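Arylamine n-acetyltransferase (Mycobacterium smegmatis, PDB 1W5R) catalyses the transfer of an acetyl group from acetyl-CoA to arylamines, probably by way of an acetylated enzyme intermediate. Local coordinates at residues G10-R14 / L64-R69; N36-F41 / A214-D218; D45-G49 / R271-V275; H154-R158 / L168-V172; H206-T212 / N223-R227. The protein carries 1 engineered substitution. All blocks are in the same frame, centred on the assembly; numbering follows the deposited sequence.

Interaction 1: residues G10-R14 / L64-R69; sequences GYLTR and LVDRRR
The carbonyl oxygen L64 O is gripped by R14, whose NE donates a short, almost straight bond (2.7 Å, 174°) lying in both the carbonyl plane and the guanidinium plane. NH2 of R14 adds a weak second bond to the same L64 O at 3.4 Å. That nitrogen has a sounder acceptor in R69 O, 3.0 Å away. This oxygen also lies near the guanidinium plane, although NH2 stands well above the plane of the R69 carbonyl. With acceptors placed along its rim, the flat group is fixed in rotation, and R68 CA settles over one of its faces. R14 gets there by a bend at chi2 (78°) in a chain whose CG is anti to the backbone N.

Beside this polar grip lies an apolar one. V65 divides its two methyls: CG1 rests on the backbone of the opposite helix, 3.5 Å from G10 O, while CG2 meets the edge of the Y11 ring at CD1, 4.0 Å off. The Y11 and V65 side chains cross at about a right angle, and the Y11 hydroxyl is bonded beyond the contact to H35. R68, with positive phi, marks the departure from helix 57-66. Here an arginine of one helix engages one carbonyl in the last turn of another and one in the loop that follows, within the helical N-terminal region of the arylamine N-acetyltransferase fold.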
# COMPACT_ATOMS: atom_id res chain seq x y z
N GLY A 10 -27.89 -15.16 -14.87
CA GLY A 10 -27.35 -14.96 -13.53
C GLY A 10 -25.84 -14.75 -13.60
O GLY A 10 -25.32 -13.81 -12.99
N TYR A 11 -25.15 -15.61 -14.36
CA TYR A 11 -23.69 -15.48 -14.49
C TYR A 11 -23.28 -14.18 -15.15
O TYR A 11 -22.39 -13.48 -14.66
CB TYR A 11 -23.09 -16.66 -15.26
CG TYR A 11 -21.61 -16.48 -15.54
CD1 TYR A 11 -20.65 -16.79 -14.57
CD2 TYR A 11 -21.18 -15.99 -16.78
CE1 TYR A 11 -19.29 -16.60 -14.83
CE2 TYR A 11 -19.83 -15.81 -17.05
CZ TYR A 11 -18.89 -16.13 -16.08
OH TYR A 11 -17.55 -15.96 -16.37
N LEU A 12 -23.96 -13.83 -16.24
CA LEU A 12 -23.63 -12.62 -16.98
C LEU A 12 -23.84 -11.36 -16.15
O LEU A 12 -23.02 -10.46 -16.19
CB LEU A 12 -24.41 -12.56 -18.30
CG LEU A 12 -24.05 -13.68 -19.28
CD1 LEU A 12 -25.13 -13.80 -20.36
CD2 LEU A 12 -22.66 -13.50 -19.90
N THR A 13 -24.94 -11.32 -15.39
CA THR A 13 -25.18 -10.24 -14.42
C THR A 13 -24.08 -10.17 -13.34
O THR A 13 -23.59 -9.08 -13.02
CB THR A 13 -26.56 -10.37 -13.76
OG1 THR A 13 -27.57 -10.31 -14.77
CG2 THR A 13 -26.80 -9.26 -12.74
N ARG A 14 -23.72 -11.33 -12.80
CA ARG A 14 -22.66 -11.45 -11.81
C ARG A 14 -21.36 -10.81 -12.29
O ARG A 14 -20.66 -10.15 -11.51
CB ARG A 14 -22.44 -12.94 -11.48
CG ARG A 14 -21.34 -13.20 -10.45
CD ARG A 14 -21.81 -12.93 -9.04
NE ARG A 14 -20.90 -13.53 -8.07
CZ ARG A 14 -20.10 -12.86 -7.25
NH1 ARG A 14 -20.08 -11.53 -7.24
NH2 ARG A 14 -19.30 -13.52 -6.42
N LEU A 64 -20.94 -19.61 -6.67
CA LEU A 64 -20.19 -18.46 -7.19
C LEU A 64 -21.07 -17.39 -7.82
O LEU A 64 -20.64 -16.24 -7.97
CB LEU A 64 -19.13 -18.90 -8.20
CG LEU A 64 -17.78 -19.30 -7.60
CD1 LEU A 64 -17.92 -20.54 -6.75
CD2 LEU A 64 -16.75 -19.50 -8.73
N VAL A 65 -22.28 -17.78 -8.21
CA VAL A 65 -23.21 -16.83 -8.81
C VAL A 65 -24.30 -16.46 -7.79
O VAL A 65 -24.35 -15.32 -7.33
CB VAL A 65 -23.80 -17.34 -10.14
CG1 VAL A 65 -24.86 -16.38 -10.68
CG2 VAL A 65 -22.66 -17.59 -11.17
N ASP A 66 -25.12 -17.43 -7.40
CA ASP A 66 -26.31 -17.14 -6.59
C ASP A 66 -26.00 -16.67 -5.18
O ASP A 66 -26.73 -15.84 -4.62
CB ASP A 66 -27.25 -18.34 -6.53
CG ASP A 66 -27.77 -18.77 -7.90
OD1 ASP A 66 -27.70 -17.97 -8.86
OD2 ASP A 66 -28.24 -19.91 -8.00
N ARG A 67 -24.94 -17.20 -4.59
CA ARG A 67 -24.59 -16.85 -3.20
C ARG A 67 -23.53 -15.76 -3.08
O ARG A 67 -23.15 -15.39 -1.96
CB ARG A 67 -24.21 -18.10 -2.39
CG ARG A 67 -25.28 -19.20 -2.42
CD ARG A 67 -25.13 -20.31 -1.37
NE ARG A 67 -23.77 -20.51 -0.90
CZ ARG A 67 -23.00 -21.54 -1.22
NH1 ARG A 67 -23.43 -22.50 -2.03
NH2 ARG A 67 -21.78 -21.60 -0.71
N ARG A 68 -23.04 -15.27 -4.22
CA ARG A 68 -22.07 -14.17 -4.26
C ARG A 68 -20.82 -14.46 -3.42
O ARG A 68 -20.28 -13.60 -2.71
CB ARG A 68 -22.74 -12.83 -3.91
CG ARG A 68 -23.83 -12.45 -4.91
CD ARG A 68 -24.63 -11.23 -4.45
NE ARG A 68 -25.74 -10.93 -5.36
CZ ARG A 68 -26.67 -10.00 -5.15
NH1 ARG A 68 -26.65 -9.26 -4.04
NH2 ARG A 68 -27.64 -9.82 -6.05
N ARG A 69 -20.40 -15.71 -3.51
CA ARG A 69 -19.13 -16.16 -2.97
C ARG A 69 -18.15 -16.20 -4.12
O ARG A 69 -18.55 -16.17 -5.28
CB ARG A 69 -19.30 -17.57 -2.41
CG ARG A 69 -20.15 -17.64 -1.11
CD ARG A 69 -19.38 -17.18 0.11
NE ARG A 69 -18.11 -17.88 0.24
CZ ARG A 69 -17.95 -19.08 0.79
NH1 ARG A 69 -16.73 -19.62 0.82
NH2 ARG A 69 -18.98 -19.75 1.32

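Interaction 2: residues N36-F41 / A214-D218; sequences NRSIPF and AVVTD
Backbone hydrogen bonds hold the two segments together at one end and in the middle of their meeting. F41 and A214 form an antiparallel hydrogen-bonded pair, F41 N reaching A214 O and A214 N reaching F41 O, each at 2.8 Å. Further along, V216 N donates to N36 O (3.3 Å) in the last turn of helix 25-38.

The charged contact is a salt bridge. R37 NH1 meets the syn lone pair of D218 OD1 at 2.8 Å in a nearly straight bond (173°), with the oxygen in the guanidinium plane and the carboxylate turned 75° against it. A bend at chi3 (69°) brings the R37 tip round to it. A water accepts from both R37 NE and D218 N, a second tie between the same residues.

Apolar packing is modest: P40 CB lies 4.4 Å from V215 CB, and F41 CB touches A214 CB. V215 CG2 rests against N36 O, 3.3 Å away. F41 also touches Q73, an engineered residue.

D218 OD1 has a second cationic partner in R153, a setting that would probably keep the carboxylate ionised, while the paired backbone bonds add strand 41-42 to the edge of its sheet.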
# COMPACT_ATOMS: atom_id res chain seq x y z
N ASN A 36 -12.60 -11.85 -14.20
CA ASN A 36 -11.44 -11.46 -13.40
C ASN A 36 -11.79 -10.42 -12.34
O ASN A 36 -11.33 -10.51 -11.20
CB ASN A 36 -10.36 -10.83 -14.29
CG ASN A 36 -9.51 -11.84 -15.07
OD1 ASN A 36 -9.38 -13.04 -14.72
ND2 ASN A 36 -8.89 -11.35 -16.11
N ARG A 37 -12.55 -9.40 -12.74
CA ARG A 37 -12.82 -8.30 -11.83
C ARG A 37 -14.02 -8.50 -10.93
O ARG A 37 -14.20 -7.74 -9.98
CB ARG A 37 -12.97 -6.95 -12.58
CG ARG A 37 -14.26 -6.81 -13.40
CD ARG A 37 -14.35 -5.44 -14.06
NE ARG A 37 -13.36 -5.26 -15.12
CZ ARG A 37 -13.57 -5.52 -16.42
NH1 ARG A 37 -12.59 -5.29 -17.29
NH2 ARG A 37 -14.74 -6.01 -16.84
N SER A 38 -14.84 -9.50 -11.24
CA SER A 38 -16.14 -9.67 -10.57
C SER A 38 -16.26 -10.80 -9.55
O SER A 38 -17.01 -10.67 -8.57
CB SER A 38 -17.25 -9.87 -11.61
OG SER A 38 -17.33 -8.78 -12.52
N ILE A 39 -15.58 -11.91 -9.81
CA ILE A 39 -15.68 -13.09 -8.94
C ILE A 39 -14.29 -13.33 -8.36
O ILE A 39 -13.36 -13.68 -9.09
CB ILE A 39 -16.21 -14.35 -9.69
CG1 ILE A 39 -17.52 -14.05 -10.45
CG2 ILE A 39 -16.43 -15.51 -8.70
CD1 ILE A 39 -18.07 -15.26 -11.24
N PRO A 40 -14.13 -13.12 -7.05
CA PRO A 40 -12.80 -13.27 -6.48
C PRO A 40 -12.37 -14.73 -6.30
O PRO A 40 -13.20 -15.63 -6.19
CB PRO A 40 -12.94 -12.57 -5.13
CG PRO A 40 -14.37 -12.86 -4.72
CD PRO A 40 -15.13 -12.75 -6.03
N PHE A 41 -11.06 -14.94 -6.28
CA PHE A 41 -10.50 -16.18 -5.76
C PHE A 41 -10.67 -16.14 -4.24
O PHE A 41 -10.38 -15.13 -3.59
CB PHE A 41 -9.01 -16.28 -6.12
CG PHE A 41 -8.38 -17.58 -5.75
CD1 PHE A 41 -8.13 -18.54 -6.74
CD2 PHE A 41 -8.01 -17.84 -4.43
CE1 PHE A 41 -7.52 -19.76 -6.40
CE2 PHE A 41 -7.41 -19.06 -4.08
CZ PHE A 41 -7.17 -20.03 -5.08
N ALA A 214 -8.27 -13.23 -3.73
CA ALA A 214 -7.67 -12.41 -4.78
C ALA A 214 -8.70 -11.89 -5.77
O ALA A 214 -9.80 -12.44 -5.88
CB ALA A 214 -6.57 -13.19 -5.52
N VAL A 215 -8.35 -10.82 -6.46
CA VAL A 215 -9.20 -10.31 -7.54
C VAL A 215 -8.28 -9.51 -8.46
O VAL A 215 -7.22 -9.05 -8.03
CB VAL A 215 -10.39 -9.47 -7.02
CG1 VAL A 215 -9.92 -8.09 -6.51
CG2 VAL A 215 -11.48 -9.36 -8.07
N VAL A 216 -8.67 -9.36 -9.72
CA VAL A 216 -7.83 -8.63 -10.67
C VAL A 216 -8.67 -7.62 -11.44
O VAL A 216 -9.63 -8.00 -12.11
CB VAL A 216 -7.10 -9.56 -11.67
CG1 VAL A 216 -6.19 -8.76 -12.61
CG2 VAL A 216 -6.27 -10.60 -10.92
N THR A 217 -8.28 -6.35 -11.34
CA THR A 217 -8.96 -5.27 -12.04
C THR A 217 -8.11 -4.87 -13.25
O THR A 217 -6.99 -5.38 -13.42
CB THR A 217 -9.13 -4.04 -11.14
OG1 THR A 217 -7.84 -3.49 -10.83
CG2 THR A 217 -9.84 -4.42 -9.83
N ASP A 218 -8.62 -3.96 -14.07
CA ASP A 218 -7.84 -3.49 -15.21
C ASP A 218 -6.48 -2.93 -14.78
O ASP A 218 -5.51 -3.06 -15.53
CB ASP A 218 -8.58 -2.40 -16.00
CG ASP A 218 -9.86 -2.89 -16.63
OD1 ASP A 218 -10.20 -4.09 -16.52
OD2 ASP A 218 -10.54 -2.05 -17.27
O HOH W 1 -11.59 -3.33 -13.56

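Interaction 3: residues D45-G49 / R271-V275; sequences DPLLG and RVAEV
The guanidinium of R271 has L47 O at its edge, near its plane, and V275 CG1 over one face, nearer its margin than its centre. NE supplies the bond to L47 O, 2.9 Å long and nearly straight at 170°, though it arrives tilted from the carbonyl plane. At another corner NH1 forms a salt bridge with E274 OE1 (2.9 Å), one helical turn on in the same segment and somewhat out of the guanidinium plane. NH2 donates to a water that itself lies 2.9 Å from L47 O, and these partners together leave the flat group little freedom to turn. The chain of R271 is bent at chi2 (55°), which carries NE back to the L47 carbonyl.

That carbonyl belongs to the closing turn of helix 44-47, which ends in a Schellman motif with G49, of positive phi, as its C-prime residue: G49 N bonds to P46 O and I50 N to D45 O. Helix 268-274, near the C-terminus of the chain, thus docks on the end of a short helix from the N-terminal part.

Leucines pack round the arginine. L47 crosses it obliquely, its CD1 3.6 Å from R271 NE and 3.9 Å from V275 CG2, while its CD2 reaches V272 CG2 at 4.2 Å. L48 runs antiparallel alongside R271, its CD2 3.8 Å from R271 CB. V272 turns on to A245, V248 and L249 of helix 245-255.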
# COMPACT_ATOMS: atom_id res chain seq x y z
N ASP A 45 -14.13 -21.81 2.22
CA ASP A 45 -14.72 -23.12 2.53
C ASP A 45 -13.65 -24.08 3.08
O ASP A 45 -13.78 -24.53 4.21
CB ASP A 45 -15.48 -23.72 1.34
CG ASP A 45 -16.89 -23.15 1.19
OD1 ASP A 45 -17.29 -22.24 1.96
OD2 ASP A 45 -17.61 -23.62 0.27
N PRO A 46 -12.59 -24.40 2.31
CA PRO A 46 -11.57 -25.32 2.87
C PRO A 46 -10.93 -24.81 4.15
O PRO A 46 -10.60 -25.61 5.03
CB PRO A 46 -10.51 -25.44 1.77
CG PRO A 46 -11.06 -24.82 0.57
CD PRO A 46 -12.31 -24.06 0.89
N LEU A 47 -10.75 -23.49 4.25
CA LEU A 47 -10.22 -22.90 5.49
C LEU A 47 -11.07 -23.29 6.71
O LEU A 47 -10.53 -23.60 7.79
CB LEU A 47 -10.11 -21.37 5.37
CG LEU A 47 -9.59 -20.63 6.63
CD1 LEU A 47 -8.14 -21.00 6.93
CD2 LEU A 47 -9.76 -19.13 6.47
N LEU A 48 -12.39 -23.32 6.49
CA LEU A 48 -13.35 -23.57 7.56
C LEU A 48 -13.73 -25.05 7.65
O LEU A 48 -14.69 -25.42 8.34
CB LEU A 48 -14.60 -22.71 7.35
CG LEU A 48 -14.31 -21.21 7.56
CD1 LEU A 48 -15.40 -20.36 6.92
CD2 LEU A 48 -14.16 -20.89 9.05
N GLY A 49 -12.99 -25.90 6.94
CA GLY A 49 -13.24 -27.35 6.99
C GLY A 49 -14.40 -27.83 6.12
O GLY A 49 -14.91 -28.94 6.30
N ARG A 271 -11.24 -18.24 13.09
CA ARG A 271 -10.40 -19.09 12.26
C ARG A 271 -9.42 -18.25 11.44
O ARG A 271 -8.26 -18.63 11.26
CB ARG A 271 -11.28 -19.94 11.34
CG ARG A 271 -10.51 -20.82 10.36
CD ARG A 271 -9.49 -21.76 11.03
NE ARG A 271 -8.89 -22.64 10.02
CZ ARG A 271 -7.67 -23.17 10.08
NH1 ARG A 271 -6.86 -22.93 11.12
NH2 ARG A 271 -7.25 -23.94 9.07
N VAL A 272 -9.89 -17.12 10.94
CA VAL A 272 -9.01 -16.18 10.25
C VAL A 272 -7.87 -15.72 11.17
O VAL A 272 -6.72 -15.60 10.75
CB VAL A 272 -9.81 -15.02 9.66
CG1 VAL A 272 -8.90 -13.91 9.15
CG2 VAL A 272 -10.67 -15.53 8.52
N ALA A 273 -8.19 -15.50 12.46
CA ALA A 273 -7.14 -15.14 13.42
C ALA A 273 -6.01 -16.16 13.46
O ALA A 273 -4.84 -15.78 13.52
CB ALA A 273 -7.74 -14.93 14.80
N GLU A 274 -6.35 -17.45 13.39
CA GLU A 274 -5.35 -18.53 13.45
C GLU A 274 -4.36 -18.52 12.28
O GLU A 274 -3.24 -19.01 12.40
CB GLU A 274 -6.03 -19.90 13.48
CG GLU A 274 -6.74 -20.18 14.79
CD GLU A 274 -7.46 -21.53 14.83
OE1 GLU A 274 -7.65 -22.17 13.78
OE2 GLU A 274 -7.83 -21.94 15.94
N VAL A 275 -4.80 -17.96 11.15
CA VAL A 275 -4.02 -18.04 9.92
C VAL A 275 -3.52 -16.68 9.41
O VAL A 275 -3.17 -16.54 8.24
CB VAL A 275 -4.80 -18.81 8.80
CG1 VAL A 275 -5.10 -20.22 9.25
CG2 VAL A 275 -6.06 -18.08 8.40
O HOH W 2 -8.62 -25.66 7.19

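Interaction 4: residues H154-R158 / L168-V172; sequences HEPYR and LAAQV
Y157 faces A170 as an antiparallel non-hydrogen-bonded pair and R158 faces A169 as a hydrogen-bonded one, the latter closed by R158 N to A169 O and A169 N to R158 O, both 2.9 Å. A further bond, Q171 N to P156 O (2.9 Å, 170°), carries the pairing one step before strand 157-162 begins.

Among the side chains the Y157 ring does most. Its face receives the methyl of A170 in a CH-pi contact, CB standing 3.7 Å from the ring centroid and 16° off the normal. At the ring's edge, near its plane, L168 CD1 approaches CD2 of Y157 at 3.9 Å. With CG anti to the carbonyl carbon (chi1 -78°), the ring is laid over A170, on the same face of the sheet. P156 CG lies against the Q171 amide, 3.9 Å from Q171 OE1. E155 brings its CB to within 3.2 Å of Q171 O, while its carboxylate is engaged by R221 of strand 220-225.

These strands, 157-162 and 165-172, are the two arms of a beta hairpin in the larger antiparallel sheet. Strand 149-150 lies beyond the first arm and strand 175-182 beyond the second; the Y157 hydroxyl bonds to Q136 O, R158 NE binds G147 O, and the R158 and Q171 side chains both touch W176.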
# COMPACT_ATOMS: atom_id res chain seq x y z
N HIS A 154 -2.38 -7.56 -18.87
CA HIS A 154 -1.42 -7.19 -17.85
C HIS A 154 -0.02 -7.55 -18.34
O HIS A 154 0.44 -6.94 -19.31
CB HIS A 154 -1.79 -7.81 -16.49
CG HIS A 154 -3.15 -7.40 -16.01
ND1 HIS A 154 -3.36 -6.54 -14.95
CD2 HIS A 154 -4.38 -7.68 -16.51
CE1 HIS A 154 -4.66 -6.35 -14.80
NE2 HIS A 154 -5.30 -7.03 -15.73
N GLU A 155 0.64 -8.53 -17.72
CA GLU A 155 2.04 -8.86 -18.04
C GLU A 155 2.11 -9.82 -19.21
O GLU A 155 1.13 -10.51 -19.51
CB GLU A 155 2.75 -9.54 -16.84
CG GLU A 155 2.59 -8.87 -15.51
CD GLU A 155 1.39 -9.38 -14.73
OE1 GLU A 155 0.42 -9.87 -15.35
OE2 GLU A 155 1.40 -9.23 -13.50
N PRO A 156 3.27 -9.89 -19.87
CA PRO A 156 3.48 -10.97 -20.84
C PRO A 156 3.48 -12.36 -20.18
O PRO A 156 3.97 -12.52 -19.05
CB PRO A 156 4.87 -10.68 -21.41
CG PRO A 156 5.20 -9.29 -21.00
CD PRO A 156 4.41 -8.95 -19.80
N TYR A 157 2.93 -13.34 -20.88
CA TYR A 157 2.99 -14.75 -20.46
C TYR A 157 3.61 -15.57 -21.58
O TYR A 157 3.70 -15.11 -22.72
CB TYR A 157 1.60 -15.31 -20.12
CG TYR A 157 1.05 -14.92 -18.76
CD1 TYR A 157 0.81 -13.58 -18.43
CD2 TYR A 157 0.72 -15.90 -17.82
CE1 TYR A 157 0.28 -13.21 -17.19
CE2 TYR A 157 0.17 -15.55 -16.58
CZ TYR A 157 -0.03 -14.21 -16.27
OH TYR A 157 -0.57 -13.85 -15.06
N ARG A 158 4.03 -16.80 -21.26
CA ARG A 158 4.63 -17.68 -22.27
C ARG A 158 4.38 -19.15 -21.95
O ARG A 158 4.55 -19.59 -20.79
CB ARG A 158 6.15 -17.43 -22.35
CG ARG A 158 6.82 -18.17 -23.50
CD ARG A 158 8.33 -18.01 -23.47
NE ARG A 158 8.96 -18.68 -24.60
CZ ARG A 158 10.16 -19.24 -24.59
NH1 ARG A 158 10.91 -19.22 -23.49
NH2 ARG A 158 10.63 -19.84 -25.67
N LEU A 168 3.28 -22.94 -18.18
CA LEU A 168 2.91 -21.52 -18.29
C LEU A 168 3.77 -20.69 -17.35
O LEU A 168 3.88 -20.99 -16.16
CB LEU A 168 1.45 -21.32 -17.91
CG LEU A 168 0.96 -19.87 -18.04
CD1 LEU A 168 0.91 -19.46 -19.51
CD2 LEU A 168 -0.40 -19.69 -17.38
N ALA A 169 4.38 -19.63 -17.90
CA ALA A 169 5.16 -18.68 -17.11
C ALA A 169 4.62 -17.27 -17.30
O ALA A 169 4.00 -16.96 -18.33
CB ALA A 169 6.63 -18.72 -17.49
N ALA A 170 4.86 -16.43 -16.30
CA ALA A 170 4.49 -15.02 -16.34
C ALA A 170 5.71 -14.16 -16.09
O ALA A 170 6.59 -14.53 -15.29
CB ALA A 170 3.44 -14.71 -15.30
N GLN A 171 5.78 -13.03 -16.78
CA GLN A 171 6.86 -12.08 -16.55
C GLN A 171 6.40 -11.19 -15.42
O GLN A 171 5.63 -10.24 -15.61
CB GLN A 171 7.16 -11.27 -17.81
CG GLN A 171 8.44 -10.45 -17.69
CD GLN A 171 8.63 -9.57 -18.89
OE1 GLN A 171 8.90 -10.06 -19.99
NE2 GLN A 171 8.47 -8.28 -18.70
N VAL A 172 6.85 -11.53 -14.21
CA VAL A 172 6.42 -10.83 -13.02
C VAL A 172 7.50 -9.84 -12.61
O VAL A 172 8.60 -10.23 -12.19
CB VAL A 172 6.11 -11.81 -11.86
CG1 VAL A 172 5.64 -11.05 -10.62
CG2 VAL A 172 5.09 -12.87 -12.28

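Interaction 5: residues H206-T212 / N223-R227; sequences HFVTGLT and NLRGR
N223 meets T212 across the two chains, its OD1 3.8 Å from T212 CG2, in a plain contact of an amide oxygen with a methyl. L224 follows on the apolar side: its CD2 reaches L211 CD2 at 4.0 Å, the two leucines meeting at their ends and sharing V248 of helix 245-255 as a neighbour. Its carbonyl oxygen takes a CA-H...O contact from T212.

R225 carries the contact. It pairs with T212 in an antiparallel non-hydrogen-bonded position, and a bend at chi2 (64°) sends its guanidinium back over the weakly bonded helix 206-209 and G210. There the flat group is sandwiched. The H206 imidazole lies on one face, centres 3.6 Å apart and planes within 5°, with NE2 over the middle of the guanidinium; the CA of G210 lies against the opposite face, 3.4 Å from NH2. The rim is engaged too. NH1 and NH2 both donate to H206 O, each at 3.0 Å, end-on and close to the guanidinium plane, and NH1 also donates to T212 OG1 at 2.9 Å. NE forms a salt bridge with the C-terminal carboxylate of T278.

G226, with positive phi, ends the pairing; its N bonds to L211 O at 2.9 Å.

One cation is thus held by a stack, by in-plane bonds from NH1 and NH2, and by a salt bridge from NE, which fixes its orientation. A stacked guanidinium would be expected to disfavour protonation of H206, while the T278 carboxylate offsets some of the arginine's charge.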
# COMPACT_ATOMS: atom_id res chain seq x y z
N HIS A 206 -1.93 -25.92 1.00
CA HIS A 206 -1.84 -24.45 1.07
C HIS A 206 -3.22 -23.82 1.28
O HIS A 206 -3.35 -22.77 1.92
CB HIS A 206 -1.22 -23.92 -0.23
CG HIS A 206 -0.84 -22.47 -0.18
ND1 HIS A 206 -1.48 -21.50 -0.93
CD2 HIS A 206 0.12 -21.83 0.53
CE1 HIS A 206 -0.92 -20.33 -0.69
NE2 HIS A 206 0.05 -20.50 0.19
N PHE A 207 -4.25 -24.47 0.73
CA PHE A 207 -5.61 -23.92 0.80
C PHE A 207 -6.43 -24.44 1.98
O PHE A 207 -7.60 -24.09 2.11
CB PHE A 207 -6.33 -24.06 -0.54
CG PHE A 207 -5.63 -23.33 -1.63
CD1 PHE A 207 -4.95 -24.01 -2.63
CD2 PHE A 207 -5.58 -21.93 -1.61
CE1 PHE A 207 -4.25 -23.32 -3.63
CE2 PHE A 207 -4.89 -21.22 -2.61
CZ PHE A 207 -4.22 -21.92 -3.61
N VAL A 208 -5.78 -25.23 2.84
CA VAL A 208 -6.36 -25.67 4.12
C VAL A 208 -5.66 -24.95 5.29
O VAL A 208 -6.30 -24.64 6.29
CB VAL A 208 -6.30 -27.21 4.29
CG1 VAL A 208 -6.71 -27.66 5.70
CG2 VAL A 208 -7.21 -27.90 3.27
N THR A 209 -4.38 -24.63 5.13
CA THR A 209 -3.59 -24.09 6.25
C THR A 209 -3.60 -22.57 6.38
O THR A 209 -3.02 -22.02 7.33
CB THR A 209 -2.11 -24.55 6.18
OG1 THR A 209 -1.53 -24.11 4.95
CG2 THR A 209 -2.00 -26.08 6.27
N GLY A 210 -4.19 -21.89 5.42
CA GLY A 210 -4.28 -20.45 5.48
C GLY A 210 -5.36 -19.92 4.58
O GLY A 210 -6.13 -20.71 4.00
N LEU A 211 -5.39 -18.59 4.44
CA LEU A 211 -6.44 -17.87 3.73
C LEU A 211 -5.85 -17.17 2.52
O LEU A 211 -4.91 -16.37 2.67
CB LEU A 211 -7.03 -16.81 4.67
CG LEU A 211 -7.96 -15.77 4.03
CD1 LEU A 211 -9.30 -16.38 3.73
CD2 LEU A 211 -8.12 -14.55 4.94
N THR A 212 -6.41 -17.43 1.33
CA THR A 212 -6.01 -16.72 0.12
C THR A 212 -7.26 -16.14 -0.53
O THR A 212 -8.23 -16.86 -0.78
CB THR A 212 -5.32 -17.62 -0.91
OG1 THR A 212 -4.09 -18.12 -0.37
CG2 THR A 212 -5.02 -16.86 -2.21
N ASN A 223 -3.84 -9.65 -4.04
CA ASN A 223 -3.68 -10.98 -3.46
C ASN A 223 -3.47 -10.92 -1.96
O ASN A 223 -2.43 -10.43 -1.50
CB ASN A 223 -2.54 -11.77 -4.10
CG ASN A 223 -2.57 -13.22 -3.66
OD1 ASN A 223 -3.47 -13.95 -4.02
ND2 ASN A 223 -1.62 -13.62 -2.84
N LEU A 224 -4.46 -11.42 -1.23
CA LEU A 224 -4.42 -11.47 0.23
C LEU A 224 -4.02 -12.88 0.66
O LEU A 224 -4.65 -13.84 0.24
CB LEU A 224 -5.81 -11.15 0.78
CG LEU A 224 -6.01 -11.22 2.30
CD1 LEU A 224 -5.36 -9.99 2.96
CD2 LEU A 224 -7.48 -11.29 2.68
N ARG A 225 -2.96 -12.99 1.46
CA ARG A 225 -2.66 -14.23 2.16
C ARG A 225 -2.63 -13.88 3.64
O ARG A 225 -1.81 -13.06 4.07
CB ARG A 225 -1.31 -14.82 1.70
CG ARG A 225 -0.89 -16.13 2.39
CD ARG A 225 -1.87 -17.26 2.08
NE ARG A 225 -1.51 -18.48 2.82
CZ ARG A 225 -2.09 -19.67 2.63
NH1 ARG A 225 -3.05 -19.82 1.73
NH2 ARG A 225 -1.69 -20.70 3.37
N GLY A 226 -3.54 -14.47 4.41
CA GLY A 226 -3.60 -14.14 5.84
C GLY A 226 -3.84 -12.64 6.03
O GLY A 226 -4.78 -12.07 5.47
N ARG A 227 -2.99 -11.98 6.84
CA ARG A 227 -3.11 -10.53 7.10
C ARG A 227 -2.49 -9.63 6.02
O ARG A 227 -2.62 -8.40 6.08
CB ARG A 227 -2.44 -10.19 8.43
CG ARG A 227 -0.93 -10.29 8.36
CD ARG A 227 -0.27 -9.69 9.60
NE ARG A 227 -0.28 -10.58 10.76
CZ ARG A 227 -0.81 -10.29 11.95
NH1 ARG A 227 -1.43 -9.14 12.16
NH2 ARG A 227 -0.71 -11.19 12.92

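How the interactions relate
Interactions 1, 2 and 3 alternate along the chain: interaction 1 closes within the N-terminal helical part, interactions 2 and 3 tie it to residues 214-218 and 271-275, and interactions 4 and 5 lie within the span of interaction 3. Interactions 3 and 5, centres about 9 Å apart, are closest and touch near the C-terminus. Interactions 2 and 5 share the five-stranded sheet through neighbouring strands 212-216 and 220-225, and F41 meets F207 between them. R69 of interaction 1 forms a salt bridge with D45 of interaction 3. Interaction 4 lies in the eight-stranded sheet, its centre about 31 Å from that of interaction 3, yet H154 touches T217 of interaction 2, connecting helical region and both sheets.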